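Local coordinates for inactive Zymogen C11 Protease (Parabacteroides distasonis, PDB 6MZO), which is the inactive zymogen of a clostripain-like C11 peptidase, a clan CD family, and would probably cleave peptide bonds once activated, at residues T244-K249 with D280-L285; A274-D279 with I333-E338; C167-Y172 with K348-Y353. All coordinates share one frame; numbering follows the deposited sequence.

Contact 1. Residues T244-K249 with D280-L285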
loop_
_atom_site.group_PDB
_atom_site.type_symbol
_atom_site.label_atom_id
_atom_site.label_comp_id
_atom_site.label_asym_id
_atom_site.label_seq_id
_atom_site.Cartn_x
_atom_site.Cartn_y
_atom_site.Cartn_z
ATOM N N THR A 244 -1.797 -20.969 13.875
ATOM C CA THR A 244 -1.900 -22.420 14.166
ATOM C C THR A 244 -0.877 -23.233 13.380
ATOM O O THR A 244 -0.401 -24.272 13.873
ATOM C CB THR A 244 -3.315 -22.972 13.894
ATOM O OG1 THR A 244 -3.608 -22.910 12.497
ATOM C CG2 THR A 244 -4.364 -22.143 14.635
ATOM N N LEU A 245 -0.429 -22.717 12.234
ATOM C CA LEU A 245 0.540 -23.451 11.441
ATOM C C LEU A 245 1.945 -22.894 11.573
ATOM O O LEU A 245 2.896 -23.599 11.249
ATOM C CB LEU A 245 0.132 -23.510 9.951
ATOM C CG LEU A 245 0.153 -22.222 9.092
ATOM C CD1 LEU A 245 1.169 -22.313 7.972
ATOM C CD2 LEU A 245 -1.198 -21.914 8.479
ATOM N N PHE A 246 2.116 -21.663 12.062
ATOM C CA PHE A 246 3.478 -21.125 12.139
ATOM C C PHE A 246 4.108 -21.253 13.531
ATOM O O PHE A 246 5.342 -21.297 13.659
ATOM C CB PHE A 246 3.473 -19.642 11.717
ATOM C CG PHE A 246 3.451 -19.454 10.255
ATOM C CD1 PHE A 246 4.597 -19.707 9.512
ATOM C CD2 PHE A 246 2.296 -18.976 9.611
ATOM C CE1 PHE A 246 4.590 -19.535 8.139
ATOM C CE2 PHE A 246 2.308 -18.760 8.237
ATOM C CZ PHE A 246 3.456 -19.040 7.501
ATOM N N HIS A 247 3.267 -21.286 14.559
ATOM C CA HIS A 247 3.787 -21.101 15.921
ATOM C C HIS A 247 4.616 -22.299 16.391
ATOM O O HIS A 247 5.326 -22.203 17.429
ATOM C CB HIS A 247 2.646 -20.812 16.918
ATOM C CG HIS A 247 1.839 -22.019 17.289
ATOM N ND1 HIS A 247 1.451 -22.976 16.377
ATOM C CD2 HIS A 247 1.378 -22.442 18.486
ATOM C CE1 HIS A 247 0.786 -23.934 16.991
ATOM N NE2 HIS A 247 0.741 -23.642 18.276
ATOM N N ASP A 248 4.569 -23.428 15.674
ATOM C CA ASP A 248 5.313 -24.601 16.117
ATOM C C ASP A 248 6.385 -25.001 15.113
ATOM O O ASP A 248 6.927 -26.145 15.135
ATOM C CB ASP A 248 4.356 -25.775 16.414
ATOM C CG ASP A 248 3.637 -26.304 15.174
ATOM O OD1 ASP A 248 3.596 -25.621 14.132
ATOM O OD2 ASP A 248 3.135 -27.454 15.255
ATOM N N LYS A 249 6.715 -24.073 14.229
ATOM C CA LYS A 249 7.697 -24.394 13.163
ATOM C C LYS A 249 9.065 -23.895 13.654
ATOM O O LYS A 249 9.184 -22.715 14.043
ATOM C CB LYS A 249 7.331 -23.736 11.813
ATOM C CG LYS A 249 5.985 -24.233 11.175
ATOM C CD LYS A 249 6.138 -25.717 10.861
ATOM C CE LYS A 249 4.795 -26.331 10.364
ATOM N NZ LYS A 249 3.602 -26.255 11.311
ATOM N N ASP A 280 0.624 -19.643 -1.548
ATOM C CA ASP A 280 1.586 -20.604 -2.009
ATOM C C ASP A 280 2.529 -21.012 -0.867
ATOM O O ASP A 280 2.722 -22.157 -0.631
ATOM C CB ASP A 280 2.343 -20.053 -3.201
ATOM C CG ASP A 280 3.071 -21.121 -4.002
ATOM O OD1 ASP A 280 2.811 -22.278 -3.801
ATOM O OD2 ASP A 280 3.884 -20.743 -4.813
ATOM N N TYR A 281 3.073 -20.040 -0.168
ATOM C CA TYR A 281 3.957 -20.323 0.946
ATOM C C TYR A 281 3.257 -21.149 2.011
ATOM O O TYR A 281 3.738 -22.155 2.429
ATOM C CB TYR A 281 4.463 -19.030 1.556
ATOM C CG TYR A 281 5.387 -19.193 2.729
ATOM C CD1 TYR A 281 6.421 -20.083 2.687
ATOM C CD2 TYR A 281 5.226 -18.437 3.853
ATOM C CE1 TYR A 281 7.271 -20.227 3.761
ATOM C CE2 TYR A 281 6.068 -18.563 4.923
ATOM C CZ TYR A 281 7.088 -19.462 4.861
ATOM O OH TYR A 281 7.921 -19.598 5.909
ATOM N N VAL A 282 2.115 -20.682 2.456
ATOM C CA VAL A 282 1.367 -21.403 3.484
ATOM C C VAL A 282 1.037 -22.828 3.052
ATOM O O VAL A 282 1.137 -23.778 3.872
ATOM C CB VAL A 282 0.012 -20.594 3.864
ATOM C CG1 VAL A 282 -0.951 -21.510 4.598
ATOM C CG2 VAL A 282 0.364 -19.395 4.703
ATOM N N SER A 283 0.755 -23.035 1.761
ATOM C CA SER A 283 0.453 -24.389 1.288
ATOM C C SER A 283 1.642 -25.383 1.463
ATOM O O SER A 283 1.441 -26.601 1.505
ATOM C CB SER A 283 0.006 -24.356 -0.208
ATOM O OG SER A 283 1.167 -24.268 -1.043
ATOM N N ARG A 284 2.863 -24.863 1.628
ATOM C CA ARG A 284 4.056 -25.693 1.860
ATOM C C ARG A 284 4.245 -26.124 3.298
ATOM O O ARG A 284 5.018 -27.039 3.585
ATOM C CB ARG A 284 5.345 -24.968 1.463
ATOM C CG ARG A 284 5.374 -24.345 0.092
ATOM C CD ARG A 284 4.902 -25.299 -0.912
ATOM N NE ARG A 284 4.566 -24.639 -2.170
ATOM C CZ ARG A 284 5.063 -24.994 -3.355
ATOM N NH1 ARG A 284 5.935 -26.032 -3.439
ATOM N NH2 ARG A 284 4.697 -24.326 -4.440
ATOM N N LEU A 285 3.548 -25.488 4.205
ATOM C CA LEU A 285 3.728 -25.710 5.639
ATOM C C LEU A 285 2.473 -26.247 6.309
ATOM O O LEU A 285 2.575 -27.029 7.271
ATOM C CB LEU A 285 4.123 -24.409 6.317
ATOM C CG LEU A 285 5.554 -23.927 6.004
ATOM C CD1 LEU A 285 5.734 -22.536 6.560
ATOM C CD2 LEU A 285 6.598 -24.863 6.654
HETATM O O HOH W 1 1.541 -27.561 9.881
#
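The ammonium of K249, with L285 beside it, is gripped by three groups. NZ donates to L245 O at 2.7 Å and pairs as a salt bridge with D248 OD1 at 2.9 Å, meeting that oxygen on its syn side. Its third partner is a water that probably links K249 NZ to L285 O, 2.9 Å from the latter. A lysine suits this place because its long chain, bent at chi2 and chi4, brings the charge back over its own segment while its methylenes lie by L285. An alanine here would probably leave D248 without its charged mate and the water without its link to T244-K249. Beside this polar group the contact is apolar, flat and branched chains filling a buried interface without needing polar partners. F246 CE1 meets L285 CD1 at 3.6 Å and Y281 CE2 at 3.7 Å, the latter at the edge of the F246 ring; the ring planes lie 37° apart. L245 CD1 sits 3.7 Å above the F246 ring, toward the rim, and 4.0 Å from L285 CB. L245 CD2 touches V282 CG1 at 3.9 Å. Apolar packing thus holds the segments together, and the charged lysine end is satisfied at its edge.

Contact 2. Residues A274-D279 with I333-E338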
loop_
_atom_site.group_PDB
_atom_site.type_symbol
_atom_site.label_atom_id
_atom_site.label_comp_id
_atom_site.label_asym_id
_atom_site.label_seq_id
_atom_site.Cartn_x
_atom_site.Cartn_y
_atom_site.Cartn_z
ATOM N N ALA A 274 12.674 -11.634 -1.134
ATOM C CA ALA A 274 12.089 -11.684 0.191
ATOM C C ALA A 274 10.620 -12.124 0.121
ATOM O O ALA A 274 10.190 -12.900 0.990
ATOM C CB ALA A 274 12.194 -10.283 0.834
ATOM N N LEU A 275 9.891 -11.610 -0.866
ATOM C CA LEU A 275 8.424 -11.784 -0.801
ATOM C C LEU A 275 7.894 -12.691 -1.881
ATOM O O LEU A 275 8.235 -12.534 -3.077
ATOM C CB LEU A 275 7.710 -10.431 -0.902
ATOM C CG LEU A 275 8.252 -9.316 -0.069
ATOM C CD1 LEU A 275 7.366 -8.035 -0.300
ATOM C CD2 LEU A 275 8.151 -9.671 1.411
ATOM N N TYR A 276 7.049 -13.618 -1.479
ATOM C CA TYR A 276 6.412 -14.582 -2.339
ATOM C C TYR A 276 4.901 -14.591 -2.108
ATOM O O TYR A 276 4.440 -13.963 -1.234
ATOM C CB TYR A 276 6.974 -15.959 -2.047
ATOM C CG TYR A 276 8.411 -16.108 -2.450
ATOM C CD1 TYR A 276 9.429 -15.772 -1.604
ATOM C CD2 TYR A 276 8.735 -16.557 -3.679
ATOM C CE1 TYR A 276 10.736 -15.898 -1.978
ATOM C CE2 TYR A 276 10.038 -16.682 -4.061
ATOM C CZ TYR A 276 11.034 -16.358 -3.204
ATOM O OH TYR A 276 12.326 -16.487 -3.597
ATOM N N ASP A 277 4.148 -15.322 -2.915
ATOM C CA ASP A 277 2.718 -15.380 -2.714
ATOM C C ASP A 277 2.394 -16.042 -1.384
ATOM O O ASP A 277 2.893 -17.065 -1.078
ATOM C CB ASP A 277 1.994 -16.116 -3.838
ATOM C CG ASP A 277 0.512 -16.208 -3.605
ATOM O OD1 ASP A 277 -0.124 -15.189 -3.698
ATOM O OD2 ASP A 277 0.020 -17.268 -3.286
ATOM N N PHE A 278 1.515 -15.418 -0.627
ATOM C CA PHE A 278 1.141 -15.873 0.687
ATOM C C PHE A 278 0.535 -17.280 0.743
ATOM O O PHE A 278 0.958 -18.104 1.473
ATOM C CB PHE A 278 0.230 -14.819 1.295
ATOM C CG PHE A 278 -0.062 -14.976 2.749
ATOM C CD1 PHE A 278 0.775 -15.630 3.596
ATOM C CD2 PHE A 278 -1.176 -14.412 3.262
ATOM C CE1 PHE A 278 0.495 -15.710 4.925
ATOM C CE2 PHE A 278 -1.471 -14.490 4.588
ATOM C CZ PHE A 278 -0.630 -15.141 5.425
ATOM N N ASP A 279 -0.465 -17.514 -0.085
ATOM C CA ASP A 279 -1.132 -18.791 -0.123
ATOM C C ASP A 279 -0.170 -19.890 -0.530
ATOM O O ASP A 279 -0.141 -20.901 0.070
ATOM C CB ASP A 279 -2.361 -18.721 -1.046
ATOM C CG ASP A 279 -3.130 -20.024 -1.131
ATOM O OD1 ASP A 279 -2.619 -20.966 -1.659
ATOM O OD2 ASP A 279 -4.260 -20.046 -0.699
ATOM N N ILE A 333 4.059 -12.284 1.184
ATOM C CA ILE A 333 4.485 -12.669 2.503
ATOM C C ILE A 333 6.015 -12.758 2.481
ATOM O O ILE A 333 6.620 -13.168 1.446
ATOM C CB ILE A 333 3.865 -13.980 2.960
ATOM C CG1 ILE A 333 3.964 -14.157 4.451
ATOM C CG2 ILE A 333 4.525 -15.234 2.235
ATOM C CD1 ILE A 333 3.006 -13.163 5.284
ATOM N N TYR A 334 6.655 -12.379 3.596
ATOM C CA TYR A 334 8.099 -12.697 3.752
ATOM C C TYR A 334 8.283 -14.199 3.929
ATOM O O TYR A 334 7.557 -14.828 4.712
ATOM C CB TYR A 334 8.722 -11.960 4.980
ATOM C CG TYR A 334 10.215 -12.269 5.153
ATOM C CD1 TYR A 334 11.114 -11.942 4.132
ATOM C CD2 TYR A 334 10.710 -12.887 6.330
ATOM C CE1 TYR A 334 12.464 -12.276 4.241
ATOM C CE2 TYR A 334 12.083 -13.170 6.455
ATOM C CZ TYR A 334 12.929 -12.859 5.403
ATOM O OH TYR A 334 14.274 -13.114 5.518
ATOM N N VAL A 335 9.321 -14.768 3.278
ATOM C CA VAL A 335 9.619 -16.190 3.478
ATOM C C VAL A 335 11.018 -16.258 4.135
ATOM O O VAL A 335 12.009 -15.998 3.468
ATOM C CB VAL A 335 9.623 -16.940 2.138
ATOM C CG1 VAL A 335 10.150 -18.385 2.346
ATOM C CG2 VAL A 335 8.160 -16.936 1.551
ATOM N N PRO A 336 11.084 -16.676 5.415
ATOM C CA PRO A 336 12.399 -16.788 6.032
ATOM C C PRO A 336 13.298 -17.807 5.289
ATOM O O PRO A 336 12.862 -18.880 4.826
ATOM C CB PRO A 336 12.102 -17.304 7.438
ATOM C CG PRO A 336 10.729 -16.588 7.746
ATOM C CD PRO A 336 9.980 -16.737 6.413
ATOM N N GLN A 337 14.549 -17.423 5.175
ATOM C CA GLN A 337 15.522 -18.194 4.394
ATOM C C GLN A 337 16.860 -18.232 5.103
ATOM O O GLN A 337 17.320 -17.235 5.698
ATOM C CB GLN A 337 15.689 -17.583 2.998
ATOM C CG GLN A 337 14.411 -17.680 2.150
ATOM C CD GLN A 337 14.432 -16.740 0.960
ATOM O OE1 GLN A 337 15.240 -16.905 0.010
ATOM N NE2 GLN A 337 13.554 -15.726 1.003
ATOM N N GLU A 338 17.501 -19.381 5.033
ATOM C CA GLU A 338 18.778 -19.585 5.719
ATOM C C GLU A 338 19.822 -18.580 5.223
ATOM O O GLU A 338 20.679 -18.091 5.988
ATOM C CB GLU A 338 19.253 -21.012 5.496
ATOM C CG GLU A 338 20.462 -21.379 6.370
ATOM C CD GLU A 338 20.918 -22.814 6.162
ATOM O OE1 GLU A 338 20.230 -23.606 5.488
ATOM O OE2 GLU A 338 22.000 -23.150 6.660
HETATM O O HOH W 2 14.914 -16.124 -2.544
#
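I333 pairs with Y276 through both of its backbone polar atoms: I333 N donates to Y276 O at 3.0 Å, and I333 O accepts from Y276 N in a straighter bond, 163° at the hydrogen. Its CG1, anti to the backbone N (chi1 -162°), is thereby put by F278 CD1. I333 CB also touches F278 CD1, and I333 CD1 stands 3.6 Å from F278 CE1. A branched residue can fill this length of ring with several carbons at once. Y334 forms the adjoining non-hydrogen-bonded pair with L275. Its ring meets A274 at the edge, Y334 CD1 lying 3.8 Å from A274 CB, while its hydroxyl is hydrogen-bonded to N344 OD1. At V335 the backbone N donates to A274 O at 3.1 Å, almost in line with the carbonyl (175°). V335 CG2 packs 3.6 Å from Y276 CD1, the short branched side chain laying one methyl against the ring. Q337 has its chain extended beyond CG, and NE2 donates to V335 O at 2.9 Å, with that oxygen in the amide plane, and also to H273 O. The same nitrogen lies near the plane of the Y276 ring, at its edge. Beyond, a water takes a hydrogen bond from Y276 OH and gives one to Q337 OE1 (2.7 Å). The arrangement is a short two-stranded antiparallel ladder leading directly into a helix, where D277, its OD1 hydrogen-bonded to S329 OG, is the N-cap of helix 278-283 and its OD2 accepts from D280 N.

Contact 3. Residues C167-Y172 with K348-Y353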
loop_
_atom_site.group_PDB
_atom_site.type_symbol
_atom_site.label_atom_id
_atom_site.label_comp_id
_atom_site.label_asym_id
_atom_site.label_seq_id
_atom_site.Cartn_x
_atom_site.Cartn_y
_atom_site.Cartn_z
ATOM N N CYS A 167 0.663 -7.061 1.652
ATOM C CA CYS A 167 1.207 -8.260 2.258
ATOM C C CYS A 167 0.615 -8.394 3.625
ATOM O O CYS A 167 0.079 -7.431 4.155
ATOM C CB CYS A 167 2.710 -8.203 2.375
ATOM S SG CYS A 167 3.281 -6.779 3.387
ATOM N N ALA A 168 0.639 -9.587 4.152
ATOM C CA ALA A 168 0.002 -9.832 5.422
ATOM C C ALA A 168 0.558 -8.922 6.457
ATOM O O ALA A 168 -0.168 -8.447 7.358
ATOM C CB ALA A 168 0.169 -11.256 5.853
ATOM N N GLU A 169 1.877 -8.740 6.425
ATOM C CA GLU A 169 2.508 -7.996 7.484
ATOM C C GLU A 169 2.034 -6.553 7.580
ATOM O O GLU A 169 1.856 -6.022 8.703
ATOM C CB GLU A 169 4.020 -7.980 7.299
ATOM C CG GLU A 169 4.724 -9.380 7.348
ATOM C CD GLU A 169 4.742 -10.095 5.975
ATOM O OE1 GLU A 169 4.017 -9.708 5.061
ATOM O OE2 GLU A 169 5.505 -11.067 5.905
ATOM N N VAL A 170 1.879 -5.943 6.421
ATOM C CA VAL A 170 1.332 -4.563 6.362
ATOM C C VAL A 170 -0.141 -4.528 6.678
ATOM O O VAL A 170 -0.653 -3.644 7.452
ATOM C CB VAL A 170 1.625 -3.929 4.941
ATOM C CG1 VAL A 170 0.755 -2.661 4.695
ATOM C CG2 VAL A 170 3.118 -3.714 4.772
ATOM N N ALA A 171 -0.921 -5.418 6.048
ATOM C CA ALA A 171 -2.363 -5.369 6.352
ATOM C C ALA A 171 -2.579 -5.569 7.882
ATOM O O ALA A 171 -3.496 -4.934 8.522
ATOM C CB ALA A 171 -3.096 -6.450 5.560
ATOM N N TYR A 172 -1.748 -6.413 8.494
ATOM C CA TYR A 172 -1.921 -6.659 9.914
ATOM C C TYR A 172 -1.506 -5.422 10.719
ATOM O O TYR A 172 -2.214 -4.997 11.685
ATOM C CB TYR A 172 -1.085 -7.865 10.363
ATOM C CG TYR A 172 -1.365 -8.321 11.764
ATOM C CD1 TYR A 172 -2.585 -8.904 12.083
ATOM C CD2 TYR A 172 -0.379 -8.294 12.729
ATOM C CE1 TYR A 172 -2.807 -9.411 13.376
ATOM C CE2 TYR A 172 -0.600 -8.770 14.089
ATOM C CZ TYR A 172 -1.832 -9.357 14.330
ATOM O OH TYR A 172 -2.007 -9.815 15.590
ATOM N N LYS A 348 11.900 -10.127 12.902
ATOM C CA LYS A 348 11.430 -10.491 14.246
ATOM C C LYS A 348 10.834 -9.321 15.032
ATOM O O LYS A 348 10.108 -9.532 16.007
ATOM C CB LYS A 348 12.556 -11.162 15.032
ATOM C CG LYS A 348 12.893 -12.552 14.411
ATOM C CD LYS A 348 14.035 -13.262 15.161
ATOM C CE LYS A 348 14.192 -14.666 14.618
ATOM N NZ LYS A 348 15.482 -15.297 15.034
ATOM N N ASP A 349 11.036 -8.106 14.547
ATOM C CA ASP A 349 10.443 -6.983 15.234
ATOM C C ASP A 349 9.068 -6.650 14.693
ATOM O O ASP A 349 8.427 -5.753 15.238
ATOM C CB ASP A 349 11.324 -5.765 15.121
ATOM C CG ASP A 349 12.619 -5.914 15.909
ATOM O OD1 ASP A 349 12.561 -6.462 17.030
ATOM O OD2 ASP A 349 13.667 -5.504 15.377
ATOM N N LEU A 350 8.617 -7.295 13.605
ATOM C CA LEU A 350 7.250 -6.971 13.097
ATOM C C LEU A 350 6.123 -7.574 13.946
ATOM O O LEU A 350 6.233 -8.693 14.449
ATOM C CB LEU A 350 7.092 -7.493 11.673
ATOM C CG LEU A 350 7.964 -6.764 10.665
ATOM C CD1 LEU A 350 7.734 -7.403 9.330
ATOM C CD2 LEU A 350 7.576 -5.311 10.625
ATOM N N GLU A 351 5.014 -6.845 14.084
ATOM C CA GLU A 351 3.899 -7.344 14.836
ATOM C C GLU A 351 3.366 -8.685 14.321
ATOM O O GLU A 351 3.012 -9.568 15.121
ATOM C CB GLU A 351 2.763 -6.305 14.792
ATOM C CG GLU A 351 1.641 -6.576 15.752
ATOM C CD GLU A 351 0.568 -5.475 15.702
ATOM O OE1 GLU A 351 0.725 -4.524 14.910
ATOM O OE2 GLU A 351 -0.394 -5.523 16.516
ATOM N N TRP A 352 3.288 -8.832 13.000
ATOM C CA TRP A 352 2.860 -10.109 12.417
ATOM C C TRP A 352 3.741 -11.276 12.920
ATOM O O TRP A 352 3.240 -12.312 13.335
ATOM C CB TRP A 352 2.875 -10.034 10.879
ATOM C CG TRP A 352 2.541 -11.353 10.213
ATOM C CD1 TRP A 352 3.439 -12.270 9.772
ATOM C CD2 TRP A 352 1.228 -11.856 9.912
ATOM N NE1 TRP A 352 2.750 -13.370 9.202
ATOM C CE2 TRP A 352 1.398 -13.120 9.269
ATOM C CE3 TRP A 352 -0.057 -11.378 10.144
ATOM C CZ2 TRP A 352 0.312 -13.914 8.866
ATOM C CZ3 TRP A 352 -1.149 -12.135 9.706
ATOM C CH2 TRP A 352 -0.949 -13.402 9.104
ATOM N N TYR A 353 5.049 -11.141 12.864
ATOM C CA TYR A 353 5.909 -12.192 13.379
ATOM C C TYR A 353 5.648 -12.533 14.852
ATOM O O TYR A 353 5.570 -13.703 15.225
ATOM C CB TYR A 353 7.371 -11.796 13.204
ATOM C CG TYR A 353 8.304 -12.851 13.769
ATOM C CD1 TYR A 353 8.613 -13.994 13.017
ATOM C CD2 TYR A 353 8.798 -12.749 15.035
ATOM C CE1 TYR A 353 9.442 -14.978 13.542
ATOM C CE2 TYR A 353 9.650 -13.752 15.571
ATOM C CZ TYR A 353 9.945 -14.849 14.801
ATOM O OH TYR A 353 10.794 -15.820 15.366
HETATM O O HOH W 3 3.475 -6.649 11.114
#
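The indole of W352 has A168 CB over one face and Y172 at its edge. The alanine methyl makes a CH-pi contact, 3.9 Å from the centroid of the six-membered ring and only 6° off its normal; a small residue lets the flat indole come this close to the helix. At the edge, W352 CE3 meets Y172 CB at 3.7 Å, and the indole's edge is turned toward the Y172 face. The pair is T-shaped (edge-to-face), its planes 82° apart. W352 CG, anti to the backbone N (chi1 176°), is placed near E169 CG. That aliphatic carbon of E169 also lies 4.0 Å from W352 CD1, while E169 OE2 is hydrogen-bonded to Y347 OH. E351 CG touches Y172 CE2 at 3.5 Å, and E351 OE2 goes on to a salt bridge with R175, which also makes a cation-pi contact with Y172. The hydroxyl of Y172 is held by D355. A water accepts from W352 N and donates to E169 O, joining the two backbones. The first turns of helices 168-173 and 351-357 are thus packed together, with L350 resting on I143 of helix 143-150, W352 on A239 and C242 of helix 235-246, and I333 of strand 332-334 against A168, E169 and W352.

The three contacts lie on the same side of the chain's centre. Contact 2 touches both others, its centre about 11 Å from that of contact 1 and about 12 Å from that of contact 3. Helix 278-283 is shared by contacts 1 and 2, and the Y281 ring lies against I333, V335 and P336. Toward contact 3, Y334 N is 2.9 Å from E169 OE2, a probable hydrogen bond, and F278 CZ packs 3.8 Å from W352 CZ2. Contacts 1 and 3 do not touch, their nearest atoms being about 5 Å apart. A glycerol, probably from crystallisation, sits about 5 Å from the Y334 side chain, and Y353 OH hydrogen-bonds to a glycerol.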